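Local coordinates for solute Binding Protein BlMnBP1, Blac_00780 in complex with mannopentaose (Bifidobacterium, PDB 6I5W) that binds beta-manno-oligosaccharides such as mannopentaose as the solute-binding protein of an ABC transporter, probably delivering them for uptake by the bacterium, at residues E157-L162 with Y232-N237; E144-K149 with K163-K168; I20-T25 with Q318-I323. All coordinates share one frame; numbering follows the deposited sequence.

Contacts 1 and 2 sit together at one end of the two-lobed solute-binding fold and contact 3 at the other, on opposite sides of the chain's centre. Contacts 1 and 2 lie about 12 Å apart, centre to centre, share helix 155-168 and touch where Asp161 meets Ile148; their segments alternate along the chain in the order 144-149, 157-162, 163-168, 232-237. Contact 3 is about 49 Å from contact 1 and 52 Å from contact 2 between centres. It pairs strand 22-28, near the N-terminus, with helix 315-330, so the chain between its segments includes both other contacts. The two ends probably belong to different lobes, either side of the glycan, each contact joining elements within its own end.

Contact 1: E157-L162 with Y232-N237; sequences EFQADL and YDAVAN. With ZN (zinc ion), chain R.
Gln159 and Asp233 meet at about a right angle between two near-parallel helices of the periplasmic-binding-protein fold, 155-168 and 223-236, whose axes here run 10.4 Å apart at 24°. The Gln159 chain bends at chi2 and lays its amide against the neighbouring helix, CD lying 3.7 Å from Asp233 CB; amide and carboxylate planes are 89° apart. Its two ends then find different partners. OE1 accepts a hydrogen bond from Asn237 ND2; Gln159 OE1 lies nearly in the amide plane of Asn237, while ND2 sits above the carbonyl plane of Gln159, and the bond is bent (143°). NE2 makes a weak bond to a water that also donates to Asp233 OD2, and another weak one to the backbone oxygen of Thr230. The carboxylate of Asp233 has a stronger partner in Lys229, with which it forms a salt bridge. Leu174 of strand 172-174 touches Ala234 and Phe158 nearby. On another side of helix 155-168, Asp161 OD1 binds a zinc ion at 2.2 Å. Between the helices, the tight apolar touch is Leu162 CD2 against Ala234 CB, at 3.5 Å.

Contact 2: E144-K149 with K163-K168; sequences EEAGIK and KLIKEK. With ZN (zinc ion), chain B.
Ile148 holds CG1 beside its backbone N (chi1 -51°) and continues extended through chi2, a pose that carries CD1 to the side chain of Ile165. The two isoleucines cross at about a right angle, their CD1 atoms 3.9 Å apart, with Ile165 CG1 also 4.1 Å from Ala146 CB. Lys168, by contrast, is bent at both chi2 and chi3, and its folded chain comes up to the turn: CE makes the closest approach, 3.2 Å from Ala146 O, and NZ lies near the same oxygen at an angle too poor for a hydrogen bond. Ala146 CB rests against the helix backbone, 3.9 Å from Leu164 O. The turn is a Schellman motif that ends helix 140-145: Gly147 takes positive phi (76°), and its N to Glu144 O is one of the two bonds back into the last turn. Glu144 OE2 binds a zinc ion at 2.0 Å, apart from the apolar seam. The contact thus packs the exit of helix 140-145, across the connecting loop, against the C-terminal part of helix 155-168; Ile165 also touches Val142 and Phe143 of helix 140-145 and, together with Lys166, reaches Pro173 of strand 172-174.

Contact 3: I20-T25 with Q318-I323; sequences IKTTIT and QEASMI. With ZN (zinc ion), chain Y.
Ile20, Thr22 and Ile24 all direct their side chains at segment 318-323 of helix 315-330, the alternate residues of an extended segment lying on a helix in this alpha/beta fold. Ile20 sends CD1 among Glu319, Ala320 and Ile323; it lies 4.0 Å from Ile323 CD1. Thr22 turns its methyl, not its hydroxyl, to the helix: with OG1 opposite the backbone N (chi1 -177°), CG2 comes within 3.6 Å of Ala320 CB. Ile24 adopts the less common chi1 of 53°, with CG1 wedged between N and the carbonyl carbon. Both branches meet the helix: CD1 is 3.9 Å from Ala320 O, and CG2 is 3.7 Å from Ser321 OG. With Ala320 between them, strand and helix axes come within 8.7 Å, consistent with its small side chain, and Ile57 of the adjoining parallel strand 57-63 touches it too. Glu319, poorly ordered, crosses Ile20 obliquely. Methyl groups thus pack on Ala320, on Ile323 and against polar atoms, without a hydrogen bond between the segments, so strand and helix are joined by shape and burial; the Glu319 carboxylate is held by zinc, through both oxygens, and by Lys315, and Ser321 OG by Lys317 O.

Contact 1: E157-L162 with Y232-N237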
ATOM      1  N   GLU A 157      13.960 -18.589  -9.306  1.00 32.30           N
ATOM      2  CA  GLU A 157      14.424 -18.951  -7.965  1.00 29.01           C
ATOM      3  C   GLU A 157      13.248 -19.047  -7.010  1.00 32.71           C
ATOM      4  O   GLU A 157      13.165 -19.973  -6.202  1.00 27.04           O
ATOM      5  CB  GLU A 157      15.465 -17.935  -7.463  1.00 29.53           C
ATOM      6  CG  GLU A 157      16.889 -18.130  -8.033  1.00 39.17           C
ATOM      7  CD  GLU A 157      17.974 -17.376  -7.258  1.00 49.92           C
ATOM      8  OE1 GLU A 157      17.635 -16.436  -6.497  1.00 39.34           O
ATOM      9  OE2 GLU A 157      19.171 -17.721  -7.397  1.00 50.99           O
ATOM     10  N   PHE A 158      12.308 -18.099  -7.096  1.00 31.37           N
ATOM     11  CA  PHE A 158      11.197 -18.111  -6.172  1.00 25.09           C
ATOM     12  C   PHE A 158      10.312 -19.329  -6.380  1.00 25.73           C
ATOM     13  O   PHE A 158       9.856 -19.948  -5.411  1.00 25.04           O
ATOM     14  CB  PHE A 158      10.384 -16.792  -6.331  1.00 24.61           C
ATOM     15  CG  PHE A 158       9.257 -16.655  -5.388  1.00 19.60           C
ATOM     16  CD1 PHE A 158       9.493 -16.374  -4.063  1.00 27.57           C
ATOM     17  CD2 PHE A 158       7.957 -16.735  -5.830  1.00 30.75           C
ATOM     18  CE1 PHE A 158       8.458 -16.201  -3.180  1.00 28.59           C
ATOM     19  CE2 PHE A 158       6.905 -16.567  -4.953  1.00 25.91           C
ATOM     20  CZ  PHE A 158       7.177 -16.305  -3.615  1.00 27.31           C
ATOM     21  N   GLN A 159       9.995 -19.648  -7.636  1.00 25.86           N
ATOM     22  CA  GLN A 159       9.212 -20.859  -7.908  1.00 29.07           C
ATOM     23  C   GLN A 159       9.936 -22.108  -7.390  1.00 29.77           C
ATOM     24  O   GLN A 159       9.327 -23.023  -6.829  1.00 28.88           O
ATOM     25  CB  GLN A 159       8.956 -21.000  -9.414  1.00 28.27           C
ATOM     26  CG  GLN A 159       8.115 -19.934 -10.038  1.00 26.28           C
ATOM     27  CD  GLN A 159       6.761 -19.796  -9.372  1.00 35.55           C
ATOM     28  OE1 GLN A 159       6.135 -20.807  -8.987  1.00 23.02           O
ATOM     29  NE2 GLN A 159       6.289 -18.524  -9.238  1.00 24.77           N
ATOM     30  N   ALA A 160      11.235 -22.177  -7.595  1.00 30.28           N
ATOM     31  CA  ALA A 160      11.982 -23.321  -7.107  1.00 30.99           C
ATOM     32  C   ALA A 160      11.942 -23.366  -5.585  1.00 32.89           C
ATOM     33  O   ALA A 160      11.852 -24.457  -5.010  1.00 26.11           O
ATOM     34  CB  ALA A 160      13.414 -23.255  -7.639  1.00 23.37           C
ATOM     35  N   ASP A 161      11.944 -22.201  -4.919  1.00 32.52           N
ATOM     36  CA  ASP A 161      11.840 -22.205  -3.461  1.00 30.81           C
ATOM     37  C   ASP A 161      10.450 -22.613  -2.999  1.00 25.63           C
ATOM     38  O   ASP A 161      10.299 -23.376  -2.034  1.00 29.14           O
ATOM     39  CB  ASP A 161      12.191 -20.839  -2.891  1.00 18.82           C
ATOM     40  CG  ASP A 161      13.676 -20.574  -2.895  1.00 32.48           C
ATOM     41  OD1 ASP A 161      14.475 -21.455  -3.327  1.00 39.49           O
ATOM     42  OD2 ASP A 161      14.061 -19.462  -2.446  1.00 33.18           O
ATOM     43  N   LEU A 162       9.420 -22.126  -3.673  1.00 30.74           N
ATOM     44  CA  LEU A 162       8.062 -22.546  -3.369  1.00 27.67           C
ATOM     45  C   LEU A 162       7.914 -24.059  -3.503  1.00 29.68           C
ATOM     46  O   LEU A 162       7.265 -24.704  -2.675  1.00 26.00           O
ATOM     47  CB  LEU A 162       7.119 -21.806  -4.334  1.00 29.73           C
ATOM     48  CG  LEU A 162       6.248 -20.624  -3.894  1.00 34.55           C
ATOM     49  CD1 LEU A 162       7.036 -19.587  -3.197  1.00 32.12           C
ATOM     50  CD2 LEU A 162       5.509 -20.027  -5.110  1.00 26.48           C
ATOM     51  N   TYR A 232       0.712 -16.233 -11.269  1.00 25.81           N
ATOM     52  CA  TYR A 232       0.142 -17.248 -12.122  1.00 26.80           C
ATOM     53  C   TYR A 232       0.878 -18.565 -11.905  1.00 29.55           C
ATOM     54  O   TYR A 232       0.262 -19.583 -11.564  1.00 28.75           O
ATOM     55  CB  TYR A 232       0.204 -16.802 -13.580  1.00 25.31           C
ATOM     56  CG  TYR A 232      -0.423 -17.812 -14.514  1.00 31.64           C
ATOM     57  CD1 TYR A 232       0.257 -18.968 -14.891  1.00 29.74           C
ATOM     58  CD2 TYR A 232      -1.722 -17.611 -15.011  1.00 36.43           C
ATOM     59  CE1 TYR A 232      -0.341 -19.898 -15.739  1.00 34.34           C
ATOM     60  CE2 TYR A 232      -2.302 -18.534 -15.863  1.00 33.50           C
ATOM     61  CZ  TYR A 232      -1.627 -19.679 -16.209  1.00 33.15           C
ATOM     62  OH  TYR A 232      -2.242 -20.590 -17.047  1.00 36.80           O
ATOM     63  N   ASP A 233       2.209 -18.567 -12.011  1.00 28.13           N
ATOM     64  CA  ASP A 233       2.910 -19.853 -11.870  1.00 29.83           C
ATOM     65  C   ASP A 233       2.712 -20.446 -10.484  1.00 37.71           C
ATOM     66  O   ASP A 233       2.572 -21.668 -10.352  1.00 32.60           O
ATOM     67  CB  ASP A 233       4.394 -19.693 -12.167  1.00 28.83           C
ATOM     68  CG  ASP A 233       4.650 -19.424 -13.617  1.00 28.84           C
ATOM     69  OD1 ASP A 233       3.706 -19.641 -14.418  1.00 36.41           O
ATOM     70  OD2 ASP A 233       5.759 -18.964 -13.962  1.00 31.92           O
ATOM     71  N   ALA A 234       2.693 -19.615  -9.432  1.00 30.36           N
ATOM     72  CA  ALA A 234       2.581 -20.186  -8.102  1.00 30.90           C
ATOM     73  C   ALA A 234       1.289 -20.957  -7.974  1.00 28.43           C
ATOM     74  O   ALA A 234       1.239 -21.990  -7.302  1.00 31.37           O
ATOM     75  CB  ALA A 234       2.693 -19.096  -7.047  1.00 28.50           C
ATOM     76  N   VAL A 235       0.239 -20.487  -8.619  1.00 29.07           N
ATOM     77  CA  VAL A 235      -1.071 -21.103  -8.483  1.00 26.92           C
ATOM     78  C   VAL A 235      -1.148 -22.323  -9.369  1.00 30.11           C
ATOM     79  O   VAL A 235      -1.552 -23.412  -8.941  1.00 30.20           O
ATOM     80  CB  VAL A 235      -2.177 -20.080  -8.856  1.00 33.45           C
ATOM     81  CG1 VAL A 235      -3.556 -20.724  -8.857  1.00 38.61           C
ATOM     82  CG2 VAL A 235      -2.180 -18.880  -7.899  1.00 26.73           C
ATOM     83  N   ALA A 236      -0.750 -22.152 -10.622  1.00 22.33           N
ATOM     84  CA  ALA A 236      -0.843 -23.234 -11.596  1.00 32.55           C
ATOM     85  C   ALA A 236       0.074 -24.394 -11.232  1.00 35.47           C
ATOM     86  O   ALA A 236      -0.264 -25.548 -11.495  1.00 34.11           O
ATOM     87  CB  ALA A 236      -0.527 -22.670 -12.974  1.00 28.54           C
ATOM     88  N   ASN A 237       1.234 -24.122 -10.607  1.00 36.30           N
ATOM     89  CA  ASN A 237       2.097 -25.174 -10.109  1.00 32.75           C
ATOM     90  C   ASN A 237       1.579 -25.812  -8.844  1.00 36.80           C
ATOM     91  O   ASN A 237       2.240 -26.688  -8.305  1.00 34.64           O
ATOM     92  CB  ASN A 237       3.494 -24.640  -9.813  1.00 29.06           C
ATOM     93  CG  ASN A 237       4.216 -24.244 -11.037  1.00 32.56           C
ATOM     94  OD1 ASN A 237       4.014 -24.827 -12.075  1.00 37.91           O
ATOM     95  ND2 ASN A 237       5.074 -23.223 -10.922  1.00 37.38           N
TER
HETATM   96 ZN    ZN R 721      16.514 -20.755  -3.557  1.00 66.56          ZN
HETATM   97  O   HOH W   1       7.247 -17.209 -12.101  1.00 30.01           O

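Contact 2: E144-K149 with K163-K168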
ATOM      1  N   GLU A 144      13.602 -22.340   6.629  1.00 38.15           N
ATOM      2  CA  GLU A 144      14.678 -23.182   7.148  1.00 39.66           C
ATOM      3  C   GLU A 144      14.320 -24.648   7.011  1.00 33.01           C
ATOM      4  O   GLU A 144      15.124 -25.458   6.551  1.00 33.02           O
ATOM      5  CB  GLU A 144      14.940 -22.832   8.613  1.00 42.26           C
ATOM      6  CG  GLU A 144      15.602 -21.486   8.769  1.00 50.97           C
ATOM      7  CD  GLU A 144      15.443 -20.898  10.144  1.00 53.34           C
ATOM      8  OE1 GLU A 144      14.588 -21.393  10.917  1.00 54.50           O
ATOM      9  OE2 GLU A 144      16.190 -19.947  10.442  1.00 58.44           O
ATOM     10  N   GLU A 145      13.094 -25.008   7.401  1.00 37.58           N
ATOM     11  CA  GLU A 145      12.634 -26.386   7.278  1.00 32.58           C
ATOM     12  C   GLU A 145      12.833 -26.912   5.871  1.00 45.30           C
ATOM     13  O   GLU A 145      13.184 -28.071   5.677  1.00 40.51           O
ATOM     14  CB  GLU A 145      11.174 -26.453   7.650  1.00 33.06           C
ATOM     15  CG  GLU A 145      10.659 -27.772   8.082  1.00 36.66           C
ATOM     16  CD  GLU A 145       9.773 -27.618   9.311  1.00 64.23           C
ATOM     17  OE1 GLU A 145      10.247 -27.957  10.429  1.00 68.33           O
ATOM     18  OE2 GLU A 145       8.623 -27.127   9.168  1.00 62.95           O
ATOM     19  N   ALA A 146      12.627 -26.073   4.872  1.00 30.40           N
ATOM     20  CA  ALA A 146      12.790 -26.479   3.489  1.00 33.04           C
ATOM     21  C   ALA A 146      14.230 -26.413   3.009  1.00 34.97           C
ATOM     22  O   ALA A 146      14.463 -26.686   1.837  1.00 36.82           O
ATOM     23  CB  ALA A 146      11.927 -25.594   2.568  1.00 38.30           C
ATOM     24  N   GLY A 147      15.180 -26.016   3.841  1.00 41.91           N
ATOM     25  CA  GLY A 147      16.559 -25.885   3.402  1.00 42.54           C
ATOM     26  C   GLY A 147      16.899 -24.681   2.553  1.00 41.87           C
ATOM     27  O   GLY A 147      17.963 -24.654   1.930  1.00 47.07           O
ATOM     28  N   ILE A 148      16.061 -23.649   2.546  1.00 45.52           N
ATOM     29  CA  ILE A 148      16.318 -22.468   1.727  1.00 43.04           C
ATOM     30  C   ILE A 148      17.369 -21.608   2.420  1.00 48.87           C
ATOM     31  O   ILE A 148      17.161 -21.140   3.543  1.00 49.44           O
ATOM     32  CB  ILE A 148      15.018 -21.682   1.455  1.00 43.78           C
ATOM     33  CG1 ILE A 148      13.993 -22.695   0.919  1.00 46.22           C
ATOM     34  CG2 ILE A 148      15.314 -20.501   0.530  1.00 33.59           C
ATOM     35  CD1 ILE A 148      12.636 -22.164   0.567  1.00 40.68           C
ATOM     36  N   LYS A 149      18.481 -21.373   1.733  1.00 51.10           N
ATOM     37  CA  LYS A 149      19.657 -20.729   2.299  1.00 53.35           C
ATOM     38  C   LYS A 149      19.815 -19.289   1.840  1.00 56.10           C
ATOM     39  O   LYS A 149      20.255 -18.444   2.624  1.00 52.98           O
ATOM     40  CB  LYS A 149      20.923 -21.530   1.935  1.00 69.08           C
ATOM     41  CG  LYS A 149      21.208 -21.694   0.424  1.00 74.94           C
ATOM     42  CD  LYS A 149      22.540 -22.450   0.169  1.00 74.67           C
ATOM     43  CE  LYS A 149      23.317 -21.911  -1.047  1.00 73.04           C
ATOM     44  NZ  LYS A 149      24.057 -20.646  -0.736  1.00 81.06           N
ATOM     45  N   LYS A 163       8.489 -24.637  -4.566  1.00 38.22           N
ATOM     46  CA  LYS A 163       8.451 -26.090  -4.764  1.00 33.20           C
ATOM     47  C   LYS A 163       9.026 -26.825  -3.566  1.00 29.32           C
ATOM     48  O   LYS A 163       8.443 -27.800  -3.058  1.00 27.23           O
ATOM     49  CB  LYS A 163       9.222 -26.450  -6.017  1.00 29.10           C
ATOM     50  CG  LYS A 163       9.254 -27.938  -6.293  1.00 39.14           C
ATOM     51  CD  LYS A 163       9.896 -28.192  -7.654  1.00 47.34           C
ATOM     52  CE  LYS A 163      10.351 -29.639  -7.804  1.00 62.87           C
ATOM     53  NZ  LYS A 163       9.223 -30.607  -7.668  1.00 75.19           N
ATOM     54  N   LEU A 164      10.172 -26.353  -3.094  1.00 24.59           N
ATOM     55  CA  LEU A 164      10.784 -26.966  -1.935  1.00 30.04           C
ATOM     56  C   LEU A 164       9.901 -26.858  -0.706  1.00 31.36           C
ATOM     57  O   LEU A 164       9.827 -27.802   0.074  1.00 31.58           O
ATOM     58  CB  LEU A 164      12.154 -26.322  -1.694  1.00 25.97           C
ATOM     59  CG  LEU A 164      13.367 -26.998  -2.317  1.00 42.93           C
ATOM     60  CD1 LEU A 164      13.122 -27.496  -3.714  1.00 51.67           C
ATOM     61  CD2 LEU A 164      14.482 -25.965  -2.267  1.00 48.00           C
ATOM     62  N   ILE A 165       9.240 -25.708  -0.494  1.00 30.83           N
ATOM     63  CA  ILE A 165       8.297 -25.591   0.604  1.00 22.51           C
ATOM     64  C   ILE A 165       7.183 -26.627   0.458  1.00 22.10           C
ATOM     65  O   ILE A 165       6.818 -27.310   1.429  1.00 27.42           O
ATOM     66  CB  ILE A 165       7.745 -24.146   0.721  1.00 25.26           C
ATOM     67  CG1 ILE A 165       8.875 -23.220   1.161  1.00 23.84           C
ATOM     68  CG2 ILE A 165       6.643 -24.122   1.700  1.00 23.45           C
ATOM     69  CD1 ILE A 165       8.787 -21.864   0.666  1.00 30.68           C
ATOM     70  N   LYS A 166       6.608 -26.735  -0.747  1.00 22.61           N
ATOM     71  CA  LYS A 166       5.509 -27.698  -0.959  1.00 23.32           C
ATOM     72  C   LYS A 166       5.963 -29.136  -0.724  1.00 33.96           C
ATOM     73  O   LYS A 166       5.236 -29.965  -0.153  1.00 34.33           O
ATOM     74  CB  LYS A 166       4.993 -27.552  -2.396  1.00 31.16           C
ATOM     75  CG  LYS A 166       3.796 -28.388  -2.762  1.00 30.59           C
ATOM     76  CD  LYS A 166       2.619 -28.027  -1.928  1.00 38.89           C
ATOM     77  CE  LYS A 166       1.350 -28.608  -2.519  1.00 51.89           C
ATOM     78  NZ  LYS A 166       0.136 -28.246  -1.731  1.00 56.53           N
ATOM     79  N   GLU A 167       7.156 -29.470  -1.198  1.00 32.86           N
ATOM     80  CA  GLU A 167       7.649 -30.853  -1.112  1.00 39.49           C
ATOM     81  C   GLU A 167       8.114 -31.213   0.294  1.00 35.63           C
ATOM     82  O   GLU A 167       7.866 -32.327   0.767  1.00 33.28           O
ATOM     83  CB  GLU A 167       8.796 -31.055  -2.081  1.00 30.26           C
ATOM     84  CG  GLU A 167       8.399 -30.980  -3.552  1.00 51.67           C
ATOM     85  CD  GLU A 167       9.529 -31.403  -4.481  1.00 67.24           C
ATOM     86  OE1 GLU A 167      10.692 -31.481  -4.021  1.00 63.48           O
ATOM     87  OE2 GLU A 167       9.247 -31.662  -5.670  1.00 78.59           O
ATOM     88  N   LYS A 168       8.744 -30.273   1.000  1.00 38.11           N
ATOM     89  CA  LYS A 168       9.389 -30.614   2.266  1.00 34.94           C
ATOM     90  C   LYS A 168       8.640 -30.157   3.511  1.00 35.38           C
ATOM     91  O   LYS A 168       9.036 -30.587   4.601  1.00 28.55           O
ATOM     92  CB  LYS A 168      10.808 -30.035   2.308  1.00 41.98           C
ATOM     93  CG  LYS A 168      11.517 -30.228   0.971  1.00 39.26           C
ATOM     94  CD  LYS A 168      12.920 -30.742   1.061  1.00 46.66           C
ATOM     95  CE  LYS A 168      13.845 -29.793   1.765  1.00 44.52           C
ATOM     96  NZ  LYS A 168      15.280 -29.975   1.359  1.00 59.81           N
TER
HETATM   97 ZN    ZN B 726      16.469 -19.381  12.302  1.00 84.58          ZN

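Contact 3: I20-T25 with Q318-I323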
ATOM      1  N   ILE A  20      -9.078  25.121  21.008  1.00 59.82           N
ATOM      2  CA  ILE A  20     -10.195  24.461  20.337  1.00 58.24           C
ATOM      3  C   ILE A  20     -10.852  23.445  21.263  1.00 46.33           C
ATOM      4  O   ILE A  20     -10.190  22.709  22.002  1.00 51.64           O
ATOM      5  CB  ILE A  20      -9.729  23.780  19.030  1.00 62.35           C
ATOM      6  CG1 ILE A  20      -9.041  24.793  18.108  1.00 65.36           C
ATOM      7  CG2 ILE A  20     -10.913  23.152  18.293  1.00 52.83           C
ATOM      8  CD1 ILE A  20      -8.403  24.197  16.852  1.00 75.81           C
ATOM      9  N   LYS A  21     -12.177  23.409  21.212  1.00 36.37           N
ATOM     10  CA  LYS A  21     -12.958  22.293  21.733  1.00 47.05           C
ATOM     11  C   LYS A  21     -13.910  21.926  20.610  1.00 47.92           C
ATOM     12  O   LYS A  21     -14.780  22.725  20.262  1.00 48.33           O
ATOM     13  CB  LYS A  21     -13.705  22.639  23.017  1.00 50.83           C
ATOM     14  CG  LYS A  21     -15.099  22.015  23.151  1.00 56.40           C
ATOM     15  CD  LYS A  21     -15.077  20.519  23.496  1.00 66.30           C
ATOM     16  CE  LYS A  21     -16.468  19.870  23.347  1.00 64.23           C
ATOM     17  NZ  LYS A  21     -16.417  18.497  22.752  1.00 65.60           N
ATOM     18  N   THR A  22     -13.720  20.749  20.026  1.00 51.54           N
ATOM     19  CA  THR A  22     -14.655  20.209  19.049  1.00 50.56           C
ATOM     20  C   THR A  22     -14.532  18.688  19.028  1.00 48.57           C
ATOM     21  O   THR A  22     -13.709  18.084  19.729  1.00 40.30           O
ATOM     22  CB  THR A  22     -14.413  20.776  17.645  1.00 49.64           C
ATOM     23  OG1 THR A  22     -15.404  20.244  16.758  1.00 59.98           O
ATOM     24  CG2 THR A  22     -13.041  20.405  17.131  1.00 45.93           C
ATOM     25  N   THR A  23     -15.377  18.069  18.215  1.00 49.22           N
ATOM     26  CA  THR A  23     -15.357  16.629  18.005  1.00 49.42           C
ATOM     27  C   THR A  23     -15.132  16.379  16.527  1.00 54.37           C
ATOM     28  O   THR A  23     -15.895  16.880  15.695  1.00 46.31           O
ATOM     29  CB  THR A  23     -16.659  15.974  18.460  1.00 59.31           C
ATOM     30  OG1 THR A  23     -16.711  15.989  19.894  1.00 63.79           O
ATOM     31  CG2 THR A  23     -16.723  14.536  17.909  1.00 56.28           C
ATOM     32  N   ILE A  24     -14.089  15.619  16.205  1.00 50.27           N
ATOM     33  CA  ILE A  24     -13.800  15.268  14.826  1.00 50.06           C
ATOM     34  C   ILE A  24     -13.964  13.759  14.654  1.00 39.87           C
ATOM     35  O   ILE A  24     -13.799  12.965  15.589  1.00 35.08           O
ATOM     36  CB  ILE A  24     -12.400  15.708  14.365  1.00 38.34           C
ATOM     37  CG1 ILE A  24     -11.331  15.210  15.324  1.00 38.84           C
ATOM     38  CG2 ILE A  24     -12.297  17.220  14.248  1.00 39.53           C
ATOM     39  CD1 ILE A  24      -9.930  15.628  14.899  1.00 44.30           C
ATOM     40  N   THR A  25     -14.330  13.374  13.448  1.00 32.39           N
ATOM     41  CA  THR A  25     -14.575  11.986  13.107  1.00 42.25           C
ATOM     42  C   THR A  25     -13.509  11.516  12.124  1.00 40.94           C
ATOM     43  O   THR A  25     -13.290  12.138  11.076  1.00 31.31           O
ATOM     44  CB  THR A  25     -15.982  11.844  12.543  1.00 47.02           C
ATOM     45  OG1 THR A  25     -16.913  12.002  13.626  1.00 42.09           O
ATOM     46  CG2 THR A  25     -16.162  10.521  11.865  1.00 43.25           C
ATOM     47  N   GLN A 318     -11.463  21.819  10.539  1.00 40.15           N
ATOM     48  CA  GLN A 318     -10.265  21.640   9.733  1.00 38.40           C
ATOM     49  C   GLN A 318      -9.013  21.851  10.571  1.00 42.81           C
ATOM     50  O   GLN A 318      -8.030  21.106  10.439  1.00 34.84           O
ATOM     51  CB  GLN A 318     -10.286  22.599   8.536  1.00 35.81           C
ATOM     52  CG  GLN A 318     -11.484  22.441   7.600  1.00 32.80           C
ATOM     53  CD  GLN A 318     -11.315  23.273   6.330  1.00 44.37           C
ATOM     54  OE1 GLN A 318     -10.347  24.038   6.204  1.00 36.00           O
ATOM     55  NE2 GLN A 318     -12.243  23.121   5.371  1.00 44.47           N
ATOM     56  N   GLU A 319      -9.033  22.856  11.442  1.00 36.16           N
ATOM     57  CA  GLU A 319      -7.890  23.108  12.312  1.00 49.57           C
ATOM     58  C   GLU A 319      -7.616  21.896  13.183  1.00 37.62           C
ATOM     59  O   GLU A 319      -6.482  21.413  13.271  1.00 39.47           O
ATOM     60  CB  GLU A 319      -8.144  24.330  13.202  1.00 61.83           C
ATOM     61  CG  GLU A 319      -7.475  25.636  12.791  1.00 77.77           C
ATOM     62  CD  GLU A 319      -7.525  26.706  13.913  1.00124.03           C
ATOM     63  OE1 GLU A 319      -8.299  27.679  13.827  1.00127.29           O
ATOM     64  OE2 GLU A 319      -6.802  26.579  14.923  1.00152.59           O
ATOM     65  N   ALA A 320      -8.658  21.405  13.865  1.00 32.49           N
ATOM     66  CA  ALA A 320      -8.504  20.258  14.746  1.00 42.10           C
ATOM     67  C   ALA A 320      -8.041  19.038  13.960  1.00 33.77           C
ATOM     68  O   ALA A 320      -7.167  18.304  14.412  1.00 33.81           O
ATOM     69  CB  ALA A 320      -9.826  19.991  15.472  1.00 39.43           C
ATOM     70  N   SER A 321      -8.616  18.814  12.779  1.00 36.58           N
ATOM     71  CA  SER A 321      -8.174  17.712  11.942  1.00 34.33           C
ATOM     72  C   SER A 321      -6.691  17.856  11.600  1.00 34.92           C
ATOM     73  O   SER A 321      -5.913  16.924  11.779  1.00 28.09           O
ATOM     74  CB  SER A 321      -9.046  17.649  10.685  1.00 33.31           C
ATOM     75  OG  SER A 321     -10.386  17.277  11.025  1.00 32.00           O
ATOM     76  N   MET A 322      -6.260  19.049  11.183  1.00 30.04           N
ATOM     77  CA  MET A 322      -4.881  19.176  10.746  1.00 33.15           C
ATOM     78  C   MET A 322      -3.909  19.016  11.910  1.00 31.94           C
ATOM     79  O   MET A 322      -2.812  18.468  11.743  1.00 33.39           O
ATOM     80  CB  MET A 322      -4.716  20.502  10.030  1.00 33.80           C
ATOM     81  CG  MET A 322      -3.483  20.506   9.157  1.00 38.18           C
ATOM     82  SD  MET A 322      -3.277  22.020   8.221  1.00 45.95           S
ATOM     83  CE  MET A 322      -4.631  21.888   7.045  1.00 39.93           C
ATOM     84  N   ILE A 323      -4.311  19.457  13.090  1.00 32.41           N
ATOM     85  CA  ILE A 323      -3.500  19.289  14.290  1.00 39.36           C
ATOM     86  C   ILE A 323      -3.328  17.807  14.584  1.00 37.82           C
ATOM     87  O   ILE A 323      -2.235  17.355  14.893  1.00 28.19           O
ATOM     88  CB  ILE A 323      -4.156  20.047  15.464  1.00 36.49           C
ATOM     89  CG1 ILE A 323      -4.038  21.561  15.236  1.00 42.07           C
ATOM     90  CG2 ILE A 323      -3.533  19.715  16.802  1.00 35.30           C
ATOM     91  CD1 ILE A 323      -4.895  22.362  16.164  1.00 43.70           C
TER
HETATM   92 ZN    ZN Y 728      -7.961  28.022  15.872  1.00129.13          ZN